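Local atomic coordinates of LEOA (Escherichia coli, PDB entry 4AUR), a protein that is a bacterial dynamin, a GTPase that probably couples GTP hydrolysis to membrane remodelling in enterotoxigenic strains. Residues 138-143 with 255-260; 172-177 with 218-223. All coordinates share one frame; numbering follows the deposited sequence.

Contact 1: 138-143 with 255-260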
ATOM      1  N   ALA A 138      32.996  18.562 -14.109  1.00 24.04           N
ATOM      2  CA  ALA A 138      32.686  19.046 -15.428  1.00 23.94           C
ATOM      3  C   ALA A 138      31.514  18.263 -16.010  1.00 25.38           C
ATOM      4  O   ALA A 138      31.291  17.101 -15.675  1.00 25.08           O
ATOM      5  CB  ALA A 138      33.885  18.911 -16.325  1.00 24.22           C
ATOM      6  N   HIS A 139      30.776  18.899 -16.908  1.00 25.39           N
ATOM      7  CA  HIS A 139      29.551  18.335 -17.408  1.00 24.47           C
ATOM      8  C   HIS A 139      29.810  17.574 -18.688  1.00 25.88           C
ATOM      9  O   HIS A 139      29.009  16.730 -19.098  1.00 26.98           O
ATOM     10  CB  HIS A 139      28.559  19.438 -17.651  1.00 23.92           C
ATOM     11  CG  HIS A 139      28.454  20.402 -16.520  1.00 24.50           C
ATOM     12  ND1 HIS A 139      27.447  20.341 -15.588  1.00 25.26           N
ATOM     13  CD2 HIS A 139      29.213  21.469 -16.182  1.00 24.79           C
ATOM     14  CE1 HIS A 139      27.596  21.322 -14.714  1.00 25.53           C
ATOM     15  NE2 HIS A 139      28.661  22.022 -15.054  1.00 24.94           N
ATOM     16  N   LEU A 140      30.937  17.868 -19.317  1.00 25.90           N
ATOM     17  CA  LEU A 140      31.291  17.259 -20.584  1.00 26.62           C
ATOM     18  C   LEU A 140      32.798  17.096 -20.649  1.00 25.23           C
ATOM     19  O   LEU A 140      33.531  17.963 -20.192  1.00 26.05           O
ATOM     20  CB  LEU A 140      30.848  18.169 -21.723  1.00 27.52           C
ATOM     21  CG  LEU A 140      29.607  17.827 -22.507  1.00 27.93           C
ATOM     22  CD1 LEU A 140      29.391  18.846 -23.615  1.00 28.50           C
ATOM     23  CD2 LEU A 140      29.795  16.455 -23.108  1.00 30.36           C
ATOM     24  N   ILE A 141      33.256  16.004 -21.236  1.00 24.66           N
ATOM     25  CA  ILE A 141      34.683  15.755 -21.383  1.00 24.76           C
ATOM     26  C   ILE A 141      34.948  15.337 -22.809  1.00 24.71           C
ATOM     27  O   ILE A 141      34.371  14.389 -23.287  1.00 25.05           O
ATOM     28  CB  ILE A 141      35.149  14.657 -20.408  1.00 23.61           C
ATOM     29  CG1 ILE A 141      34.837  15.064 -18.972  1.00 21.55           C
ATOM     30  CG2 ILE A 141      36.638  14.375 -20.574  1.00 24.08           C
ATOM     31  CD1 ILE A 141      35.447  14.159 -17.938  1.00 20.98           C
ATOM     32  N   PHE A 142      35.808  16.062 -23.497  1.00 28.24           N
ATOM     33  CA  PHE A 142      36.162  15.709 -24.872  1.00 30.82           C
ATOM     34  C   PHE A 142      37.558  15.197 -24.849  1.00 28.92           C
ATOM     35  O   PHE A 142      38.470  15.924 -24.524  1.00 30.04           O
ATOM     36  CB  PHE A 142      36.138  16.913 -25.813  1.00 32.77           C
ATOM     37  CG  PHE A 142      34.784  17.540 -25.998  1.00 35.34           C
ATOM     38  CD1 PHE A 142      33.612  16.825 -25.791  1.00 35.75           C
ATOM     39  CD2 PHE A 142      34.691  18.863 -26.440  1.00 37.51           C
ATOM     40  CE1 PHE A 142      32.376  17.429 -25.996  1.00 37.02           C
ATOM     41  CE2 PHE A 142      33.462  19.463 -26.650  1.00 36.61           C
ATOM     42  CZ  PHE A 142      32.307  18.749 -26.418  1.00 36.47           C
ATOM     43  N   TYR A 143      37.722  13.938 -25.179  1.00 30.34           N
ATOM     44  CA  TYR A 143      39.050  13.388 -25.345  1.00 30.46           C
ATOM     45  C   TYR A 143      39.296  13.323 -26.838  1.00 30.24           C
ATOM     46  O   TYR A 143      38.729  12.480 -27.523  1.00 29.46           O
ATOM     47  CB  TYR A 143      39.145  12.003 -24.709  1.00 29.77           C
ATOM     48  CG  TYR A 143      40.532  11.684 -24.296  1.00 30.25           C
ATOM     49  CD1 TYR A 143      41.511  11.436 -25.245  1.00 30.77           C
ATOM     50  CD2 TYR A 143      40.892  11.689 -22.970  1.00 30.40           C
ATOM     51  CE1 TYR A 143      42.804  11.179 -24.884  1.00 30.50           C
ATOM     52  CE2 TYR A 143      42.185  11.427 -22.598  1.00 32.41           C
ATOM     53  CZ  TYR A 143      43.130  11.168 -23.563  1.00 32.07           C
ATOM     54  OH  TYR A 143      44.414  10.912 -23.200  1.00 36.65           O
ATOM     55  N   ASN A 255      25.461  16.839 -31.222  1.00 39.88           N
ATOM     56  CA  ASN A 255      24.299  16.027 -30.830  1.00 44.30           C
ATOM     57  C   ASN A 255      24.599  15.070 -29.668  1.00 44.54           C
ATOM     58  O   ASN A 255      23.799  14.919 -28.723  1.00 42.14           O
ATOM     59  CB  ASN A 255      23.752  15.234 -32.032  1.00 44.56           C
ATOM     60  CG  ASN A 255      23.040  16.121 -33.056  1.00 48.65           C
ATOM     61  OD1 ASN A 255      22.898  15.742 -34.220  1.00 52.70           O
ATOM     62  ND2 ASN A 255      22.583  17.296 -32.629  1.00 47.65           N
ATOM     63  N   ALA A 256      25.755  14.423 -29.752  1.00 42.97           N
ATOM     64  CA  ALA A 256      26.206  13.532 -28.691  1.00 40.84           C
ATOM     65  C   ALA A 256      26.374  14.321 -27.414  1.00 36.32           C
ATOM     66  O   ALA A 256      26.020  13.865 -26.333  1.00 34.11           O
ATOM     67  CB  ALA A 256      27.526  12.872 -29.067  1.00 38.70           C
ATOM     68  N   ALA A 257      26.947  15.502 -27.556  1.00 34.79           N
ATOM     69  CA  ALA A 257      27.238  16.347 -26.418  1.00 34.20           C
ATOM     70  C   ALA A 257      25.920  16.783 -25.811  1.00 32.96           C
ATOM     71  O   ALA A 257      25.784  16.875 -24.613  1.00 32.92           O
ATOM     72  CB  ALA A 257      28.074  17.542 -26.843  1.00 33.93           C
ATOM     73  N   THR A 258      24.928  16.991 -26.654  1.00 33.32           N
ATOM     74  CA  THR A 258      23.648  17.452 -26.185  1.00 33.33           C
ATOM     75  C   THR A 258      22.913  16.391 -25.389  1.00 32.34           C
ATOM     76  O   THR A 258      22.230  16.728 -24.445  1.00 33.53           O
ATOM     77  CB  THR A 258      22.825  17.999 -27.358  1.00 34.42           C
ATOM     78  OG1 THR A 258      23.268  19.339 -27.604  1.00 32.62           O
ATOM     79  CG2 THR A 258      21.315  17.983 -27.060  1.00 35.46           C
ATOM     80  N   GLU A 259      23.068  15.124 -25.751  1.00 32.16           N
ATOM     81  CA  GLU A 259      22.433  14.029 -25.021  1.00 32.64           C
ATOM     82  C   GLU A 259      23.087  13.734 -23.681  1.00 30.78           C
ATOM     83  O   GLU A 259      22.486  13.090 -22.832  1.00 30.85           O
ATOM     84  CB  GLU A 259      22.463  12.737 -25.853  1.00 36.12           C
ATOM     85  CG  GLU A 259      21.475  12.712 -27.000  1.00 40.95           C
ATOM     86  CD  GLU A 259      20.034  12.782 -26.521  1.00 45.40           C
ATOM     87  OE1 GLU A 259      19.655  11.922 -25.682  1.00 49.00           O
ATOM     88  OE2 GLU A 259      19.296  13.696 -26.970  1.00 44.15           O
ATOM     89  N   ILE A 260      24.337  14.139 -23.517  1.00 28.99           N
ATOM     90  CA  ILE A 260      25.082  13.809 -22.321  1.00 28.44           C
ATOM     91  C   ILE A 260      24.692  14.841 -21.324  1.00 28.80           C
ATOM     92  O   ILE A 260      24.389  14.538 -20.186  1.00 30.73           O
ATOM     93  CB  ILE A 260      26.601  13.871 -22.555  1.00 28.30           C
ATOM     94  CG1 ILE A 260      27.091  12.567 -23.175  1.00 27.98           C
ATOM     95  CG2 ILE A 260      27.355  14.115 -21.256  1.00 28.03           C
ATOM     96  CD1 ILE A 260      28.468  12.683 -23.783  1.00 28.11           C
TER
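Leu140 and Phe142 on strand 140-143 face Ala257 and Ile260 on helix 255-260, the two axes running roughly antiparallel at 146° and approaching to 9.6 Å. This is the helix-on-sheet layer of a P-loop GTPase domain: helix 250-273 packs on one face of the central sheet, and strand 140-146 is an inner strand of it. Backbones come nearest at Leu140 and Ala257, where a small residue on the helix leaves room for a branched one on the strand. Leu140 divides its branch between two helix residues one turn apart. Its CD1 sits 3.7 Å from Ala257 CB, while CD2 lies 3.9 Å from Ile260 CG2 and also meets CB and CD1 of the same isoleucine, the two side chains crossing obliquely. Ala257 CB is shared, since it also lies near the ring plane at the edge of Phe142, 4.4 Å from CE1; that ring has Trp73 as an edge-to-face neighbour. No hydrogen bond joins the segments, so the interface is one of apolar packing. Ile260 places CG2 anti to its backbone N, and this methyl touches Leu140 CD2 and also lies 3.8 Å from His139 O.

Contact 2: 172-177 with 218-223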
ATOM      1  N   THR A 172      31.991  11.384 -21.060  1.00 28.66           N
ATOM      2  CA  THR A 172      33.135  11.593 -21.934  1.00 26.67           C
ATOM      3  C   THR A 172      32.853  11.175 -23.370  1.00 27.17           C
ATOM      4  O   THR A 172      32.410  10.053 -23.611  1.00 29.21           O
ATOM      5  CB  THR A 172      34.297  10.767 -21.444  1.00 25.63           C
ATOM      6  OG1 THR A 172      34.703  11.268 -20.178  1.00 24.88           O
ATOM      7  CG2 THR A 172      35.453  10.840 -22.407  1.00 25.98           C
ATOM      8  N   ILE A 173      33.115  12.082 -24.309  1.00 26.43           N
ATOM      9  CA  ILE A 173      33.088  11.766 -25.735  1.00 27.22           C
ATOM     10  C   ILE A 173      34.503  11.706 -26.277  1.00 27.45           C
ATOM     11  O   ILE A 173      35.235  12.721 -26.259  1.00 26.35           O
ATOM     12  CB  ILE A 173      32.375  12.839 -26.578  1.00 26.65           C
ATOM     13  CG1 ILE A 173      30.910  12.956 -26.196  1.00 28.01           C
ATOM     14  CG2 ILE A 173      32.429  12.464 -28.040  1.00 26.17           C
ATOM     15  CD1 ILE A 173      30.351  14.334 -26.450  1.00 28.91           C
ATOM     16  N   PHE A 174      34.889  10.530 -26.759  1.00 26.24           N
ATOM     17  CA  PHE A 174      36.121  10.416 -27.530  1.00 26.70           C
ATOM     18  C   PHE A 174      35.850  10.868 -28.951  1.00 27.17           C
ATOM     19  O   PHE A 174      34.889  10.410 -29.598  1.00 25.95           O
ATOM     20  CB  PHE A 174      36.656   9.015 -27.495  1.00 26.24           C
ATOM     21  CG  PHE A 174      37.134   8.637 -26.155  1.00 26.67           C
ATOM     22  CD1 PHE A 174      38.418   8.904 -25.783  1.00 26.82           C
ATOM     23  CD2 PHE A 174      36.275   8.061 -25.242  1.00 27.44           C
ATOM     24  CE1 PHE A 174      38.856   8.593 -24.519  1.00 27.73           C
ATOM     25  CE2 PHE A 174      36.701   7.741 -23.977  1.00 27.70           C
ATOM     26  CZ  PHE A 174      37.999   8.016 -23.616  1.00 28.11           C
ATOM     27  N   VAL A 175      36.697  11.779 -29.413  1.00 26.06           N
ATOM     28  CA  VAL A 175      36.430  12.512 -30.614  1.00 27.54           C
ATOM     29  C   VAL A 175      37.538  12.193 -31.570  1.00 29.27           C
ATOM     30  O   VAL A 175      38.654  12.707 -31.431  1.00 29.19           O
ATOM     31  CB  VAL A 175      36.386  14.008 -30.318  1.00 27.94           C
ATOM     32  CG1 VAL A 175      36.308  14.815 -31.601  1.00 28.11           C
ATOM     33  CG2 VAL A 175      35.187  14.290 -29.436  1.00 27.84           C
ATOM     34  N   ILE A 176      37.242  11.306 -32.524  1.00 31.59           N
ATOM     35  CA  ILE A 176      38.237  10.908 -33.496  1.00 31.49           C
ATOM     36  C   ILE A 176      38.216  11.972 -34.559  1.00 31.40           C
ATOM     37  O   ILE A 176      37.248  12.079 -35.310  1.00 28.84           O
ATOM     38  CB  ILE A 176      38.013   9.530 -34.092  1.00 31.92           C
ATOM     39  CG1 ILE A 176      37.946   8.478 -32.991  1.00 31.62           C
ATOM     40  CG2 ILE A 176      39.184   9.215 -34.986  1.00 34.36           C
ATOM     41  CD1 ILE A 176      37.471   7.104 -33.445  1.00 31.42           C
ATOM     42  N   ASN A 177      39.293  12.767 -34.549  1.00 33.87           N
ATOM     43  CA  ASN A 177      39.450  13.976 -35.346  1.00 33.89           C
ATOM     44  C   ASN A 177      40.409  13.796 -36.526  1.00 35.85           C
ATOM     45  O   ASN A 177      41.305  12.961 -36.497  1.00 37.17           O
ATOM     46  CB  ASN A 177      39.987  15.101 -34.474  1.00 31.32           C
ATOM     47  CG  ASN A 177      39.919  16.436 -35.164  1.00 29.96           C
ATOM     48  OD1 ASN A 177      39.050  16.647 -35.993  1.00 30.02           O
ATOM     49  ND2 ASN A 177      40.836  17.331 -34.849  1.00 29.76           N
ATOM     50  N   GLU A 218      30.143  -0.812 -24.451  1.00 42.77           N
ATOM     51  CA  GLU A 218      28.957  -0.376 -25.161  1.00 44.78           C
ATOM     52  C   GLU A 218      28.538   1.047 -24.747  1.00 44.85           C
ATOM     53  O   GLU A 218      27.988   1.802 -25.555  1.00 43.15           O
ATOM     54  CB  GLU A 218      27.808  -1.348 -24.883  1.00 51.13           C
ATOM     55  CG  GLU A 218      28.054  -2.783 -25.342  1.00 57.30           C
ATOM     56  CD  GLU A 218      26.925  -3.741 -24.946  1.00 62.86           C
ATOM     57  OE1 GLU A 218      25.867  -3.711 -25.628  1.00 67.77           O
ATOM     58  OE2 GLU A 218      27.085  -4.520 -23.961  1.00 56.55           O
ATOM     59  N   GLN A 219      28.805   1.413 -23.493  1.00 43.40           N
ATOM     60  CA  GLN A 219      28.493   2.754 -23.003  1.00 44.54           C
ATOM     61  C   GLN A 219      29.402   3.835 -23.574  1.00 41.28           C
ATOM     62  O   GLN A 219      29.092   5.015 -23.469  1.00 47.28           O
ATOM     63  CB  GLN A 219      28.551   2.807 -21.468  1.00 47.25           C
ATOM     64  CG  GLN A 219      27.274   2.322 -20.797  1.00 55.39           C
ATOM     65  CD  GLN A 219      27.439   2.100 -19.294  1.00 63.29           C
ATOM     66  OE1 GLN A 219      28.258   2.759 -18.629  1.00 59.22           O
ATOM     67  NE2 GLN A 219      26.656   1.159 -18.747  1.00 66.09           N
ATOM     68  N   LEU A 220      30.532   3.452 -24.150  1.00 38.54           N
ATOM     69  CA  LEU A 220      31.489   4.428 -24.642  1.00 36.42           C
ATOM     70  C   LEU A 220      30.865   5.353 -25.659  1.00 37.39           C
ATOM     71  O   LEU A 220      30.062   4.933 -26.491  1.00 37.46           O
ATOM     72  CB  LEU A 220      32.686   3.738 -25.289  1.00 35.40           C
ATOM     73  CG  LEU A 220      33.687   3.132 -24.322  1.00 35.25           C
ATOM     74  CD1 LEU A 220      34.620   2.199 -25.053  1.00 35.54           C
ATOM     75  CD2 LEU A 220      34.475   4.219 -23.616  1.00 35.22           C
ATOM     76  N   ASN A 221      31.261   6.615 -25.599  1.00 37.52           N
ATOM     77  CA  ASN A 221      30.813   7.591 -26.555  1.00 38.56           C
ATOM     78  C   ASN A 221      31.915   7.939 -27.524  1.00 35.47           C
ATOM     79  O   ASN A 221      32.885   8.568 -27.140  1.00 36.58           O
ATOM     80  CB  ASN A 221      30.373   8.830 -25.812  1.00 42.63           C
ATOM     81  CG  ASN A 221      29.157   8.575 -24.947  1.00 45.76           C
ATOM     82  OD1 ASN A 221      29.193   8.725 -23.717  1.00 45.45           O
ATOM     83  ND2 ASN A 221      28.061   8.190 -25.595  1.00 47.74           N
ATOM     84  N   ILE A 222      31.772   7.521 -28.778  1.00 33.09           N
ATOM     85  CA  ILE A 222      32.761   7.847 -29.796  1.00 33.00           C
ATOM     86  C   ILE A 222      32.126   8.513 -31.003  1.00 31.00           C
ATOM     87  O   ILE A 222      31.061   8.126 -31.465  1.00 28.72           O
ATOM     88  CB  ILE A 222      33.558   6.608 -30.267  1.00 33.71           C
ATOM     89  CG1 ILE A 222      34.138   5.874 -29.062  1.00 34.91           C
ATOM     90  CG2 ILE A 222      34.693   7.037 -31.187  1.00 33.21           C
ATOM     91  CD1 ILE A 222      34.832   4.581 -29.409  1.00 36.22           C
ATOM     92  N   VAL A 223      32.822   9.507 -31.518  1.00 30.32           N
ATOM     93  CA  VAL A 223      32.338  10.280 -32.613  1.00 31.28           C
ATOM     94  C   VAL A 223      33.493  10.587 -33.549  1.00 32.76           C
ATOM     95  O   VAL A 223      34.580  10.937 -33.109  1.00 32.10           O
ATOM     96  CB  VAL A 223      31.697  11.565 -32.083  1.00 32.81           C
ATOM     97  CG1 VAL A 223      31.780  12.677 -33.095  1.00 33.34           C
ATOM     98  CG2 VAL A 223      30.241  11.297 -31.714  1.00 33.76           C
TER
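Phe174 and Ile222 belong to a parallel strand pair at the border of the GTPase sheet, strand 221-224 being outermost in this chain and strand 172-177 its inner neighbour. The intervening chain carries helix 188-209, making a beta-alpha-beta crossover. Phe174 bridges two residues of its neighbour, as parallel pairing requires: its N donates to Asn221 O (2.8 Å) and its O accepts from Val223 N (3.0 Å). Ile176 N to Val223 O, also 2.8 Å, continues the pattern. Alternate side chains then part to opposite faces. Ile173 and Val223 share one, with CG2 of Ile173 4.2 Å from CB of Val223, and Ile173 packs there on helix 250-273. On the other, Phe174 CB lies 4.3 Å from Ile222 CG1, and Phe174 CE2 lies 4.2 Å from Leu220 CD2; the ring also meets Leu202 and Leu206 of helix 188-209. Ile176 CD1 lies 3.6 Å from Ile222 CG2; beta-branched residues such as these and Val223 suit extended backbone. Ending the strand, the side chain of Asn177 hydrogen-bonds Asp64 O through ND2 and Ser227 N through OD1, consistent with the asparagine that opens the N/TKxD motif of GTPases. The chemistry thus implies division of labour: backbone bonds fix the strand register, while apolar side chains attach helices to both faces.

Overall arrangement
Both contacts are buried in the GTPase domain, at one end of the elongated chain, and their centres lie about 9 Å apart. They use adjacent strands of one sheet: Ile141 O to Ile173 N and Tyr143 O to Val175 N are probable hydrogen bonds linking strand 140-146 to strand 172-177. Along the chain, contact 2 is nested within the loop closed by contact 1. Contact 1 binds a helix to a sheet face and relies on apolar packing alone, whereas contact 2 builds the sheet itself, through backbone bonds, out to its border, where Asn221 and Ile222 are partly exposed. Ile173 connects them, touching Leu140, Phe142, Ala257 and Ile260.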